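Local structure of alcohol dehydrogenase, zinc-containing (Streptococcus pneumoniae serotype 2, 5YLN) at residues 88-97 against 105-116. The protein probably oxidises alcohols to aldehydes or ketones with NAD+ as a zinc-dependent alcohol dehydrogenase. Sequence-based numbering, arbitrary orientation.
Sequences ISCVCACGKC and YAHCEDEGGWIF. With ZN (zinc ion), chain F.
Cys92 and Gly113 form an antiparallel hydrogen-bonded pair, Cys92 N giving to Gly113 O (2.9 Å) and Gly113 N to Cys92 O (2.8 Å). Gly113 suits its backbone angles, at which a CB would press on the carbonyl O of the residue before, and at Gly112 a CB would strike Cys108 SG. Beyond this pair, Cys94, Cys97 and Cys108 hold a zinc ion through their SG atoms; Cys100 completes the four-cysteine structural site of zinc alcohol dehydrogenases. Backbone N-H groups bind the thiolates too: Cys94 N gives to Cys108 SG (3.4 Å), and Glu109 N points almost straight at Cys97 SG (171°), probably easing their negative charge. The Glu109 side chain forms a salt bridge with Arg240 of the second subunit. Small Ala93 lays its CB over one face of the Tyr105 ring, 3.6 Å from CG. On the side away from the zinc, chi1 of -52° swings Cys92 SG away from its carbonyl carbon and out over the Phe116 ring, 4.0 Å from the centroid, while Ser89 O meets that ring's edge. A water bridges Cys90 O and Ile115 N. Trp114 meets His64, a ligand of the other zinc ion with Cys42, edge-to-face, and Phe116 also packs on Leu128 of strand 127-129 and Thr136 of helix 133-136.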
ATOM      1  N   ILE A  88     -22.892  19.828  -2.780  1.00 40.72           N
ATOM      2  CA  ILE A  88     -21.613  20.397  -2.371  1.00 33.60           C
ATOM      3  C   ILE A  88     -20.749  19.262  -1.841  1.00 32.76           C
ATOM      4  O   ILE A  88     -21.112  18.591  -0.863  1.00 33.98           O
ATOM      5  CB  ILE A  88     -21.769  21.499  -1.314  1.00 40.51           C
ATOM      6  CG1 ILE A  88     -22.932  22.440  -1.665  1.00 44.66           C
ATOM      7  CG2 ILE A  88     -20.468  22.286  -1.190  1.00 27.84           C
ATOM      8  CD1 ILE A  88     -23.944  22.572  -0.567  1.00 32.93           C
ATOM      9  N   SER A  89     -19.602  19.061  -2.488  1.00 28.58           N
ATOM     10  CA  SER A  89     -18.626  18.086  -2.025  1.00 35.40           C
ATOM     11  C   SER A  89     -17.959  18.554  -0.734  1.00 33.18           C
ATOM     12  O   SER A  89     -17.813  19.751  -0.483  1.00 36.48           O
ATOM     13  CB  SER A  89     -17.568  17.852  -3.120  1.00 33.41           C
ATOM     14  OG  SER A  89     -16.442  17.186  -2.606  1.00 37.62           O
ATOM     15  N   CYS A  90     -17.543  17.592   0.092  1.00 31.81           N
ATOM     16  CA  CYS A  90     -16.827  17.949   1.313  1.00 29.43           C
ATOM     17  C   CYS A  90     -15.437  18.505   1.036  1.00 33.03           C
ATOM     18  O   CYS A  90     -14.826  19.089   1.938  1.00 35.18           O
ATOM     19  CB  CYS A  90     -16.735  16.738   2.254  1.00 33.88           C
ATOM     20  SG  CYS A  90     -15.803  15.316   1.597  1.00 33.62           S
ATOM     21  N   VAL A  91     -14.942  18.378  -0.195  1.00 33.76           N
ATOM     22  CA  VAL A  91     -13.587  18.762  -0.568  1.00 32.84           C
ATOM     23  C   VAL A  91     -13.652  19.879  -1.602  1.00 36.72           C
ATOM     24  O   VAL A  91     -14.380  19.764  -2.592  1.00 31.54           O
ATOM     25  CB  VAL A  91     -12.817  17.549  -1.129  1.00 42.76           C
ATOM     26  CG1 VAL A  91     -11.598  18.006  -1.913  1.00 42.35           C
ATOM     27  CG2 VAL A  91     -12.423  16.595   0.010  1.00 48.79           C
ATOM     28  N   CYS A  92     -12.884  20.952  -1.379  1.00 39.79           N
ATOM     29  CA  CYS A  92     -12.758  22.031  -2.354  1.00 35.77           C
ATOM     30  C   CYS A  92     -11.563  21.782  -3.264  1.00 36.65           C
ATOM     31  O   CYS A  92     -10.490  21.389  -2.794  1.00 34.33           O
ATOM     32  CB  CYS A  92     -12.572  23.380  -1.661  1.00 34.90           C
ATOM     33  SG  CYS A  92     -13.811  23.758  -0.416  1.00 38.09           S
ATOM     34  N   ALA A  93     -11.734  22.081  -4.554  1.00 36.08           N
ATOM     35  CA  ALA A  93     -10.717  21.834  -5.572  1.00 37.53           C
ATOM     36  C   ALA A  93     -10.564  23.076  -6.444  1.00 37.39           C
ATOM     37  O   ALA A  93     -11.533  23.526  -7.054  1.00 44.26           O
ATOM     38  CB  ALA A  93     -11.094  20.615  -6.426  1.00 29.13           C
ATOM     39  N   CYS A  94      -9.345  23.620  -6.523  1.00 35.87           N
ATOM     40  CA  CYS A  94      -9.121  24.775  -7.386  1.00 35.60           C
ATOM     41  C   CYS A  94      -9.057  24.379  -8.864  1.00 41.19           C
ATOM     42  O   CYS A  94      -9.308  25.230  -9.724  1.00 39.27           O
ATOM     43  CB  CYS A  94      -7.837  25.508  -6.973  1.00 28.79           C
ATOM     44  SG  CYS A  94      -6.252  24.696  -7.547  1.00 39.50           S
ATOM     45  N   GLY A  95      -8.745  23.110  -9.164  1.00 36.01           N
ATOM     46  CA  GLY A  95      -8.713  22.573 -10.509  1.00 44.15           C
ATOM     47  C   GLY A  95      -7.452  22.863 -11.300  1.00 50.35           C
ATOM     48  O   GLY A  95      -7.355  22.428 -12.453  1.00 53.98           O
ATOM     49  N   LYS A  96      -6.477  23.568 -10.711  1.00 49.41           N
ATOM     50  CA  LYS A  96      -5.313  24.064 -11.430  1.00 44.08           C
ATOM     51  C   LYS A  96      -3.972  23.716 -10.800  1.00 45.16           C
ATOM     52  O   LYS A  96      -2.947  23.870 -11.471  1.00 45.00           O
ATOM     53  CB  LYS A  96      -5.371  25.596 -11.564  1.00 45.87           C
ATOM     54  CG  LYS A  96      -6.433  26.154 -12.487  1.00 54.25           C
ATOM     55  CD  LYS A  96      -6.528  27.666 -12.264  1.00 65.52           C
ATOM     56  CE  LYS A  96      -7.240  28.383 -13.396  1.00 67.91           C
ATOM     57  NZ  LYS A  96      -7.348  29.830 -13.064  1.00 73.15           N
ATOM     58  N   CYS A  97      -3.926  23.295  -9.542  1.00 45.19           N
ATOM     59  CA  CYS A  97      -2.642  23.157  -8.869  1.00 39.54           C
ATOM     60  C   CYS A  97      -2.031  21.779  -9.142  1.00 36.38           C
ATOM     61  O   CYS A  97      -2.608  20.935  -9.826  1.00 30.77           O
ATOM     62  CB  CYS A  97      -2.802  23.375  -7.370  1.00 33.67           C
ATOM     63  SG  CYS A  97      -3.681  21.994  -6.609  1.00 36.85           S
ATOM     64  N   TYR A 105      -7.992  15.857  -5.255  1.00 32.23           N
ATOM     65  CA  TYR A 105      -8.542  17.100  -4.724  1.00 32.63           C
ATOM     66  C   TYR A 105      -8.377  17.191  -3.214  1.00 30.71           C
ATOM     67  O   TYR A 105      -8.386  18.299  -2.668  1.00 30.01           O
ATOM     68  CB  TYR A 105     -10.018  17.248  -5.110  1.00 31.98           C
ATOM     69  CG  TYR A 105     -10.266  17.164  -6.614  1.00 34.49           C
ATOM     70  CD1 TYR A 105      -9.360  17.708  -7.524  1.00 34.60           C
ATOM     71  CD2 TYR A 105     -11.389  16.515  -7.119  1.00 33.84           C
ATOM     72  CE1 TYR A 105      -9.566  17.625  -8.891  1.00 38.74           C
ATOM     73  CE2 TYR A 105     -11.602  16.419  -8.494  1.00 41.07           C
ATOM     74  CZ  TYR A 105     -10.690  16.977  -9.378  1.00 42.85           C
ATOM     75  OH  TYR A 105     -10.889  16.895 -10.753  1.00 49.58           O
ATOM     76  N   ALA A 106      -8.216  16.046  -2.543  1.00 28.42           N
ATOM     77  CA  ALA A 106      -7.926  16.000  -1.120  1.00 28.40           C
ATOM     78  C   ALA A 106      -6.687  16.810  -0.749  1.00 39.18           C
ATOM     79  O   ALA A 106      -6.542  17.205   0.420  1.00 36.10           O
ATOM     80  CB  ALA A 106      -7.760  14.536  -0.688  1.00 24.76           C
ATOM     81  N   HIS A 107      -5.789  17.076  -1.705  1.00 30.21           N
ATOM     82  CA  HIS A 107      -4.568  17.794  -1.364  1.00 33.57           C
ATOM     83  C   HIS A 107      -4.358  19.014  -2.244  1.00 36.07           C
ATOM     84  O   HIS A 107      -3.224  19.429  -2.470  1.00 34.58           O
ATOM     85  CB  HIS A 107      -3.376  16.847  -1.399  1.00 29.79           C
ATOM     86  CG  HIS A 107      -3.464  15.809  -0.328  1.00 30.99           C
ATOM     87  ND1 HIS A 107      -3.116  16.071   0.980  1.00 36.50           N
ATOM     88  CD2 HIS A 107      -3.954  14.546  -0.341  1.00 33.03           C
ATOM     89  CE1 HIS A 107      -3.346  15.002   1.719  1.00 35.35           C
ATOM     90  NE2 HIS A 107      -3.846  14.058   0.940  1.00 37.19           N
ATOM     91  N   CYS A 108      -5.454  19.629  -2.701  1.00 34.08           N
ATOM     92  CA  CYS A 108      -5.368  20.889  -3.431  1.00 33.13           C
ATOM     93  C   CYS A 108      -4.603  21.934  -2.612  1.00 33.83           C
ATOM     94  O   CYS A 108      -4.831  22.091  -1.410  1.00 37.31           O
ATOM     95  CB  CYS A 108      -6.781  21.382  -3.772  1.00 27.12           C
ATOM     96  SG  CYS A 108      -6.833  23.097  -4.344  1.00 36.26           S
ATOM     97  N   GLU A 109      -3.691  22.654  -3.271  1.00 27.13           N
ATOM     98  CA  GLU A 109      -2.771  23.575  -2.598  1.00 34.52           C
ATOM     99  C   GLU A 109      -3.246  25.027  -2.581  1.00 37.94           C
ATOM    100  O   GLU A 109      -2.504  25.901  -2.132  1.00 38.17           O
ATOM    101  CB  GLU A 109      -1.380  23.516  -3.245  1.00 39.61           C
ATOM    102  CG  GLU A 109      -0.754  22.125  -3.267  1.00 45.92           C
ATOM    103  CD  GLU A 109       0.660  22.082  -3.879  1.00 49.91           C
ATOM    104  OE1 GLU A 109       1.545  21.420  -3.289  1.00 50.38           O
ATOM    105  OE2 GLU A 109       0.884  22.693  -4.946  1.00 44.24           O
ATOM    106  N   ASP A 110      -4.452  25.315  -3.065  1.00 43.70           N
ATOM    107  CA  ASP A 110      -4.955  26.688  -3.166  1.00 41.32           C
ATOM    108  C   ASP A 110      -6.374  26.708  -2.595  1.00 40.57           C
ATOM    109  O   ASP A 110      -7.338  26.492  -3.338  1.00 41.40           O
ATOM    110  CB  ASP A 110      -4.910  27.152  -4.612  1.00 37.58           C
ATOM    111  CG  ASP A 110      -5.595  28.485  -4.821  1.00 48.71           C
ATOM    112  OD1 ASP A 110      -5.719  29.253  -3.843  1.00 50.57           O
ATOM    113  OD2 ASP A 110      -6.029  28.754  -5.970  1.00 55.16           O
ATOM    114  N   GLU A 111      -6.485  26.979  -1.295  1.00 32.12           N
ATOM    115  CA  GLU A 111      -7.740  26.919  -0.535  1.00 30.20           C
ATOM    116  C   GLU A 111      -8.551  25.682  -0.919  1.00 42.91           C
ATOM    117  O   GLU A 111      -9.698  25.756  -1.360  1.00 50.31           O
ATOM    118  CB  GLU A 111      -8.585  28.195  -0.698  1.00 34.53           C
ATOM    119  CG  GLU A 111      -9.610  28.376   0.486  1.00 34.63           C
ATOM    120  CD  GLU A 111     -10.492  29.646   0.429  1.00 43.65           C
ATOM    121  OE1 GLU A 111     -10.538  30.334  -0.611  1.00 48.66           O
ATOM    122  OE2 GLU A 111     -11.154  29.960   1.453  1.00 48.71           O
ATOM    123  N   GLY A 112      -7.920  24.520  -0.744  1.00 42.24           N
ATOM    124  CA  GLY A 112      -8.490  23.275  -1.207  1.00 39.24           C
ATOM    125  C   GLY A 112      -8.289  22.158  -0.205  1.00 34.53           C
ATOM    126  O   GLY A 112      -7.687  22.345   0.850  1.00 41.44           O
ATOM    127  N   GLY A 113      -8.814  20.993  -0.557  1.00 37.45           N
ATOM    128  CA  GLY A 113      -8.810  19.858   0.332  1.00 39.30           C
ATOM    129  C   GLY A 113     -10.056  19.841   1.194  1.00 33.06           C
ATOM    130  O   GLY A 113     -11.079  20.461   0.881  1.00 29.47           O
ATOM    131  N   TRP A 114      -9.958  19.127   2.314  1.00 35.82           N
ATOM    132  CA  TRP A 114     -11.048  19.103   3.282  1.00 26.68           C
ATOM    133  C   TRP A 114     -10.888  20.314   4.183  1.00 34.71           C
ATOM    134  O   TRP A 114     -10.033  20.340   5.072  1.00 40.56           O
ATOM    135  CB  TRP A 114     -11.072  17.807   4.080  1.00 29.21           C
ATOM    136  CG  TRP A 114     -11.971  17.928   5.243  1.00 34.53           C
ATOM    137  CD1 TRP A 114     -13.277  18.358   5.240  1.00 39.32           C
ATOM    138  CD2 TRP A 114     -11.635  17.681   6.603  1.00 36.13           C
ATOM    139  NE1 TRP A 114     -13.781  18.372   6.524  1.00 31.78           N
ATOM    140  CE2 TRP A 114     -12.783  17.969   7.381  1.00 42.21           C
ATOM    141  CE3 TRP A 114     -10.481  17.237   7.246  1.00 40.13           C
ATOM    142  CZ2 TRP A 114     -12.797  17.820   8.758  1.00 38.35           C
ATOM    143  CZ3 TRP A 114     -10.495  17.107   8.623  1.00 40.76           C
ATOM    144  CH2 TRP A 114     -11.643  17.387   9.359  1.00 36.82           C
ATOM    145  N   ILE A 115     -11.697  21.341   3.945  1.00 27.44           N
ATOM    146  CA  ILE A 115     -11.568  22.545   4.756  1.00 38.31           C
ATOM    147  C   ILE A 115     -12.910  22.937   5.377  1.00 32.39           C
ATOM    148  O   ILE A 115     -12.940  23.639   6.398  1.00 30.73           O
ATOM    149  CB  ILE A 115     -10.960  23.703   3.935  1.00 32.03           C
ATOM    150  CG1 ILE A 115     -11.775  23.979   2.673  1.00 32.44           C
ATOM    151  CG2 ILE A 115      -9.458  23.422   3.603  1.00 31.76           C
ATOM    152  CD1 ILE A 115     -11.198  25.109   1.844  1.00 36.77           C
ATOM    153  N   PHE A 116     -14.019  22.502   4.765  1.00 35.79           N
ATOM    154  CA  PHE A 116     -15.347  22.825   5.307  1.00 35.01           C
ATOM    155  C   PHE A 116     -15.457  22.287   6.741  1.00 35.53           C
ATOM    156  O   PHE A 116     -15.252  21.082   6.948  1.00 30.24           O
ATOM    157  CB  PHE A 116     -16.480  22.240   4.444  1.00 32.44           C
ATOM    158  CG  PHE A 116     -16.741  22.971   3.141  1.00 34.47           C
ATOM    159  CD1 PHE A 116     -16.928  24.351   3.102  1.00 37.37           C
ATOM    160  CD2 PHE A 116     -16.857  22.258   1.955  1.00 27.51           C
ATOM    161  CE1 PHE A 116     -17.190  25.003   1.904  1.00 40.24           C
ATOM    162  CE2 PHE A 116     -17.111  22.896   0.739  1.00 39.02           C
ATOM    163  CZ  PHE A 116     -17.272  24.271   0.709  1.00 36.71           C
TER
HETATM  164 ZN    ZN F 402      -5.958  22.620  -6.506  0.71 39.83          ZN
HETATM  165  O   HOH W   1     -13.852  21.456   2.057  1.00 29.90           O